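Local coordinates for glycoside hydrolase, family 11\:clostridium cellulosome enzyme, dockerin type i\:polysaccharide (Clostridium thermocellum, PDB 2C71), which removes acetyl groups from acetylated xylan as a metal-ion-dependent esterase taking part in plant cell-wall degradation, at residues L9-G14 and E166-I171; R22-L27 and A34-V39. One frame throughout, in Å; residues are numbered along the deposited sequence. Where two conformers were deposited one is given.

Contact 1: residues L9-G14 and E166-I171; sequences LTFDDG and EALDII. With MG (magnesium ion), chain B.
L9 and F11, on strand 6-12 of the NodB-type polysaccharide deacetylase fold, share one hydrophobic partner, L168 of helix 164-177. The segment illustrates how a short run of chain can serve two ends: alternate side chains of the strand meet a helix of the surrounding layer, and the TFDDG sequence that it carries or leads into supplies a metal ligand.

The apolar part is small and fully buried. L168 sends both methyl groups toward the strand. L168 CD1 stands 4.0 Å from F11 CZ and approaches the ring obliquely; F11 and L168 reach toward each other from strand and helix and meet at this end of the ring. The other methyl, L168 CD2, lies 3.9 Å from L9 CD2 in one of the two modelled conformers of L9, so that closeness is less certain. In that conformer L9 CG is anti to the backbone N (chi1 -178°). L27 packs on L9 and V23 on F11 from helix 17-30.

The polar part lies at D12 and D13, away from L168. D13 OD1 binds magnesium at 2.1 Å, H64 NE2 is a second protein ligand, and four waters complete six ligands. Two of these waters also reach carboxylates: water 1 donates to D12 OD2, whose companion OD1 pairs with R102, and water 2 donates a 2.6 Å hydrogen bond to D13 OD2.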
loop_
_atom_site.group_PDB
_atom_site.type_symbol
_atom_site.label_atom_id
_atom_site.label_comp_id
_atom_site.label_asym_id
_atom_site.label_seq_id
_atom_site.Cartn_x
_atom_site.Cartn_y
_atom_site.Cartn_z
ATOM N N LEU A 9 -0.591 -7.809 -0.085
ATOM C CA LEU A 9 0.623 -7.252 0.388
ATOM C C LEU A 9 0.669 -5.786 -0.115
ATOM O O LEU A 9 0.543 -5.560 -1.335
ATOM C CB LEU A 9 1.712 -8.166 -0.178
ATOM C CG LEU A 9 3.137 -7.829 0.203
ATOM C CD1 LEU A 9 3.381 -7.983 1.689
ATOM C CD2 LEU A 9 4.090 -8.704 -0.636
ATOM N N THR A 10 0.817 -4.794 0.787
ATOM C CA THR A 10 0.762 -3.393 0.423
ATOM C C THR A 10 1.949 -2.644 1.047
ATOM O O THR A 10 2.463 -3.048 2.100
ATOM C CB THR A 10 -0.570 -2.729 0.823
ATOM O OG1 THR A 10 -0.609 -2.491 2.215
ATOM C CG2 THR A 10 -1.794 -3.545 0.378
ATOM N N PHE A 11 2.393 -1.590 0.351
ATOM C CA PHE A 11 3.625 -0.892 0.712
ATOM C C PHE A 11 3.402 0.605 0.672
ATOM O O PHE A 11 3.022 1.151 -0.355
ATOM C CB PHE A 11 4.733 -1.233 -0.275
ATOM C CG PHE A 11 5.117 -2.681 -0.263
ATOM C CD1 PHE A 11 6.017 -3.156 0.692
ATOM C CD2 PHE A 11 4.588 -3.587 -1.185
ATOM C CE1 PHE A 11 6.341 -4.512 0.752
ATOM C CE2 PHE A 11 4.920 -4.927 -1.120
ATOM C CZ PHE A 11 5.776 -5.367 -0.155
ATOM N N ASP A 12 3.669 1.275 1.790
ATOM C CA ASP A 12 3.521 2.726 1.873
ATOM C C ASP A 12 4.830 3.463 1.587
ATOM O O ASP A 12 5.916 2.897 1.731
ATOM C CB ASP A 12 2.984 3.131 3.247
ATOM C CG ASP A 12 1.502 2.849 3.400
ATOM O OD1 ASP A 12 0.854 2.500 2.390
ATOM O OD2 ASP A 12 0.986 2.975 4.530
ATOM N N ASP A 13 4.715 4.768 1.365
ATOM C CA ASP A 13 5.678 5.854 1.633
ATOM C C ASP A 13 6.642 6.158 0.488
ATOM O O ASP A 13 7.431 7.114 0.583
ATOM C CB ASP A 13 6.503 5.705 2.924
ATOM C CG ASP A 13 5.730 6.045 4.211
ATOM O OD1 ASP A 13 4.486 6.228 4.191
ATOM O OD2 ASP A 13 6.417 6.116 5.269
ATOM N N GLY A 14 6.569 5.373 -0.594
ATOM C CA GLY A 14 7.386 5.599 -1.763
ATOM C C GLY A 14 6.676 6.421 -2.833
ATOM O O GLY A 14 5.652 7.045 -2.570
ATOM N N GLU A 166 14.037 -8.081 2.673
ATOM C CA GLU A 166 14.510 -9.368 3.176
ATOM C C GLU A 166 13.416 -10.119 3.938
ATOM O O GLU A 166 13.342 -11.362 3.896
ATOM C CB GLU A 166 15.778 -9.119 4.003
ATOM C CG GLU A 166 16.973 -8.660 3.147
ATOM C CD GLU A 166 16.851 -7.277 2.492
ATOM O OE1 GLU A 166 16.368 -6.290 3.107
ATOM O OE2 GLU A 166 17.259 -7.191 1.309
ATOM N N ALA A 167 12.530 -9.404 4.622
ATOM C CA ALA A 167 11.395 -10.043 5.280
ATOM C C ALA A 167 10.543 -10.797 4.275
ATOM O O ALA A 167 9.945 -11.832 4.606
ATOM C CB ALA A 167 10.580 -9.033 6.041
ATOM N N LEU A 168 10.424 -10.281 3.048
ATOM C CA LEU A 168 9.598 -10.919 2.026
ATOM C C LEU A 168 10.131 -12.311 1.636
ATOM O O LEU A 168 9.346 -13.147 1.201
ATOM C CB LEU A 168 9.486 -10.040 0.774
ATOM C CG LEU A 168 8.846 -8.667 1.016
ATOM C CD1 LEU A 168 8.879 -7.850 -0.284
ATOM C CD2 LEU A 168 7.418 -8.801 1.485
ATOM N N ASP A 169 11.435 -12.530 1.798
ATOM C CA ASP A 169 12.004 -13.883 1.564
ATOM C C ASP A 169 11.493 -14.937 2.501
ATOM O O ASP A 169 11.647 -16.127 2.188
ATOM C CB ASP A 169 13.535 -13.875 1.617
ATOM C CG ASP A 169 14.159 -13.188 0.429
ATOM O OD1 ASP A 169 13.754 -13.458 -0.737
ATOM O OD2 ASP A 169 15.086 -12.381 0.659
ATOM N N ILE A 170 10.935 -14.549 3.659
ATOM C CA ILE A 170 10.258 -15.441 4.582
ATOM C C ILE A 170 8.753 -15.380 4.367
ATOM O O ILE A 170 8.085 -16.418 4.265
ATOM C CB ILE A 170 10.625 -15.134 6.032
ATOM C CG1 ILE A 170 12.117 -15.298 6.250
ATOM C CG2 ILE A 170 9.820 -15.982 6.993
ATOM C CD1 ILE A 170 12.616 -14.674 7.551
ATOM N N ILE A 171 8.184 -14.170 4.333
ATOM C CA ILE A 171 6.730 -14.020 4.218
ATOM C C ILE A 171 6.162 -14.744 3.017
ATOM O O ILE A 171 5.145 -15.449 3.148
ATOM C CB ILE A 171 6.359 -12.518 4.169
ATOM C CG1 ILE A 171 6.699 -11.815 5.504
ATOM C CG2 ILE A 171 4.901 -12.339 3.821
ATOM C CD1 ILE A 171 6.731 -10.301 5.394
HETATM MG MG MG B . 3.051 6.547 5.700
HETATM O O HOH W 1 2.867 4.568 6.168
HETATM O O HOH W 2 4.587 6.676 7.097
HETATM O O HOH W 3 3.072 8.590 5.637
HETATM O O HOH W 4 1.547 6.707 7.286
#

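Contact 2: residues R22-L27 and A34-V39; sequences RVLDKL and ATFMVV
A beta-alpha-beta crossover, running from strand 6-12 through helix 17-30 to strand 35-38, is closed here by F36 of the returning strand, whose ring meets V23, L24 and L27 of the helix. One turn of helix thus provides three aliphatic side chains for one aromatic ring, and all three converge on its outermost atom. F36 CZ lies 3.7 Å from L24 CD2. On L27 it is CD1 that touches, 3.9 Å from F36 CZ, and V23 CG1 is 4.0 Å from F36 CZ.

The three neighbours differ in direction. V23 CG1 comes up at the ring edge, near the ring plane, beside CZ and CE2 of F36. L24 CD2 and L27 CD1 approach obliquely and from different sides of that plane, with L24 CD2 also 3.8 Å from F36 CE1. Between them the ring end is wedged. F36 leaves the strand on the side of the helix, and chi1 of -66°, with CG anti to the carbonyl carbon, carries the ring on so that CZ lies among the helix side chains. On V23 the branch anti to its backbone N, CG1 (chi1 170°), is the one that touches.

In the fold, helix 17-30 lies over the parallel sheet, and the axes of its segment and of strand 35-38 run nearly antiparallel at 167°, 11.7 Å apart at their closest. That spacing is bridged by side chains alone. The backbones come closer where the chain enters the strand, and there A34 CB rests 3.8 Å from L27 CD1, the same methyl that touches F36. Helix 45-56 adds to this apolar layer, with I50 against L24 and M54 against F36. T35 points to the other side of the strand, where its OG1 is hydrogen-bonded to L185 N.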
loop_
_atom_site.group_PDB
_atom_site.type_symbol
_atom_site.label_atom_id
_atom_site.label_comp_id
_atom_site.label_asym_id
_atom_site.label_seq_id
_atom_site.Cartn_x
_atom_site.Cartn_y
_atom_site.Cartn_z
ATOM N N ARG A 22 14.218 -2.416 -4.471
ATOM C CA ARG A 22 14.512 -3.614 -3.686
ATOM C C ARG A 22 13.286 -4.463 -3.472
ATOM O O ARG A 22 13.341 -5.701 -3.530
ATOM C CB ARG A 22 15.144 -3.246 -2.342
ATOM C CG ARG A 22 16.442 -2.541 -2.412
ATOM C CD ARG A 22 16.885 -2.162 -1.003
ATOM N NE ARG A 22 18.081 -1.373 -1.116
ATOM C CZ ARG A 22 18.541 -0.634 -0.142
ATOM N NH1 ARG A 22 17.865 -0.512 1.013
ATOM N NH2 ARG A 22 19.683 0.010 -0.324
ATOM N N VAL A 23 12.148 -3.816 -3.172
ATOM C CA VAL A 23 10.887 -4.540 -3.000
ATOM C C VAL A 23 10.453 -5.129 -4.337
ATOM O O VAL A 23 10.083 -6.313 -4.399
ATOM C CB VAL A 23 9.810 -3.645 -2.412
ATOM C CG1 VAL A 23 8.429 -4.297 -2.460
ATOM C CG2 VAL A 23 10.147 -3.287 -0.940
ATOM N N LEU A 24 10.459 -4.340 -5.418
ATOM C CA LEU A 24 10.017 -4.840 -6.719
ATOM C C LEU A 24 10.855 -6.044 -7.152
ATOM O O LEU A 24 10.317 -6.963 -7.774
ATOM C CB LEU A 24 10.042 -3.731 -7.766
ATOM C CG LEU A 24 8.960 -2.654 -7.575
ATOM C CD1 LEU A 24 9.273 -1.427 -8.436
ATOM C CD2 LEU A 24 7.570 -3.184 -7.923
ATOM N N ASP A 25 12.147 -6.028 -6.862
ATOM C CA ASP A 25 13.006 -7.180 -7.214
ATOM C C ASP A 25 12.551 -8.435 -6.499
ATOM O O ASP A 25 12.587 -9.515 -7.096
ATOM C CB ASP A 25 14.451 -6.882 -6.935
ATOM C CG ASP A 25 15.077 -5.859 -7.883
ATOM O OD1 ASP A 25 14.544 -5.525 -8.922
ATOM O OD2 ASP A 25 16.247 -5.448 -7.570
ATOM N N LYS A 26 12.192 -8.362 -5.206
ATOM C CA LYS A 26 11.672 -9.525 -4.485
ATOM C C LYS A 26 10.366 -10.002 -5.104
ATOM O O LYS A 26 10.124 -11.200 -5.250
ATOM C CB LYS A 26 11.431 -9.214 -3.008
ATOM C CG LYS A 26 12.651 -8.877 -2.190
ATOM C CD LYS A 26 13.674 -9.994 -2.095
ATOM C CE LYS A 26 14.867 -9.554 -1.300
ATOM N NZ LYS A 26 15.913 -10.525 -1.233
ATOM N N LEU A 27 9.475 -9.069 -5.425
ATOM C CA LEU A 27 8.182 -9.446 -6.005
ATOM C C LEU A 27 8.376 -10.107 -7.355
ATOM O O LEU A 27 7.650 -11.067 -7.707
ATOM C CB LEU A 27 7.252 -8.256 -6.082
ATOM C CG LEU A 27 6.977 -7.582 -4.721
ATOM C CD1 LEU A 27 6.145 -6.295 -4.968
ATOM C CD2 LEU A 27 6.306 -8.492 -3.744
ATOM N N ALA A 34 1.423 -6.912 -5.853
ATOM C CA ALA A 34 1.228 -6.127 -4.620
ATOM C C ALA A 34 0.625 -4.782 -4.988
ATOM O O ALA A 34 0.378 -4.473 -6.151
ATOM C CB ALA A 34 2.524 -5.991 -3.858
ATOM N N THR A 35 0.404 -3.965 -3.959
ATOM C CA THR A 35 -0.149 -2.624 -4.101
ATOM C C THR A 35 0.774 -1.626 -3.404
ATOM O O THR A 35 1.186 -1.876 -2.269
ATOM C CB THR A 35 -1.563 -2.520 -3.526
ATOM O OG1 THR A 35 -2.383 -3.566 -4.088
ATOM C CG2 THR A 35 -2.215 -1.186 -3.807
ATOM N N PHE A 36 1.083 -0.535 -4.071
ATOM C CA PHE A 36 1.947 0.545 -3.546
ATOM C C PHE A 36 1.096 1.778 -3.303
ATOM O O PHE A 36 0.475 2.283 -4.238
ATOM C CB PHE A 36 3.079 0.849 -4.527
ATOM C CG PHE A 36 4.045 -0.283 -4.672
ATOM C CD1 PHE A 36 3.803 -1.353 -5.536
ATOM C CD2 PHE A 36 5.197 -0.326 -3.880
ATOM C CE1 PHE A 36 4.679 -2.412 -5.573
ATOM C CE2 PHE A 36 6.070 -1.396 -3.949
ATOM C CZ PHE A 36 5.792 -2.433 -4.817
ATOM N N MET A 37 1.079 2.249 -2.072
ATOM C CA MET A 37 0.344 3.465 -1.665
ATOM C C MET A 37 1.379 4.584 -1.659
ATOM O O MET A 37 2.244 4.647 -0.771
ATOM C CB MET A 37 -0.333 3.280 -0.298
ATOM C CG MET A 37 -1.179 2.037 -0.196
ATOM S SD MET A 37 -2.500 1.810 -1.404
ATOM C CE MET A 37 -3.697 2.983 -0.738
ATOM N N VAL A 38 1.334 5.399 -2.701
ATOM C CA VAL A 38 2.429 6.350 -2.991
ATOM C C VAL A 38 2.105 7.751 -2.527
ATOM O O VAL A 38 0.947 8.177 -2.376
ATOM C CB VAL A 38 2.796 6.341 -4.491
ATOM C CG1 VAL A 38 3.246 4.949 -4.927
ATOM C CG2 VAL A 38 1.698 6.870 -5.359
ATOM N N VAL A 39 3.167 8.483 -2.274
ATOM C CA VAL A 39 3.124 9.857 -1.750
ATOM C C VAL A 39 3.426 10.804 -2.905
ATOM O O VAL A 39 4.465 10.714 -3.583
ATOM C CB VAL A 39 4.130 10.004 -0.587
ATOM C CG1 VAL A 39 4.200 11.453 -0.105
ATOM C CG2 VAL A 39 3.723 9.078 0.540
#

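In the fold
From the N terminus the chain lays down strand 6-12, makes helix 17-30 and returns as strand 35-38; contact 2 closes this short loop, with six residues between its segments. The chain then passes through most of the deacetylase fold before helix 164-177 comes back to the first strand, so contact 1 spans 151 residues and encloses contact 2 entirely. The two lie side by side, their centres about 7 Å apart. They share the sheet, in which strands 6-12 and 35-38 are parallel neighbours, and the rings of F11 and F36 meet. On the helical side, K26 and D169 form a salt bridge joining helix 17-30 to helix 164-177.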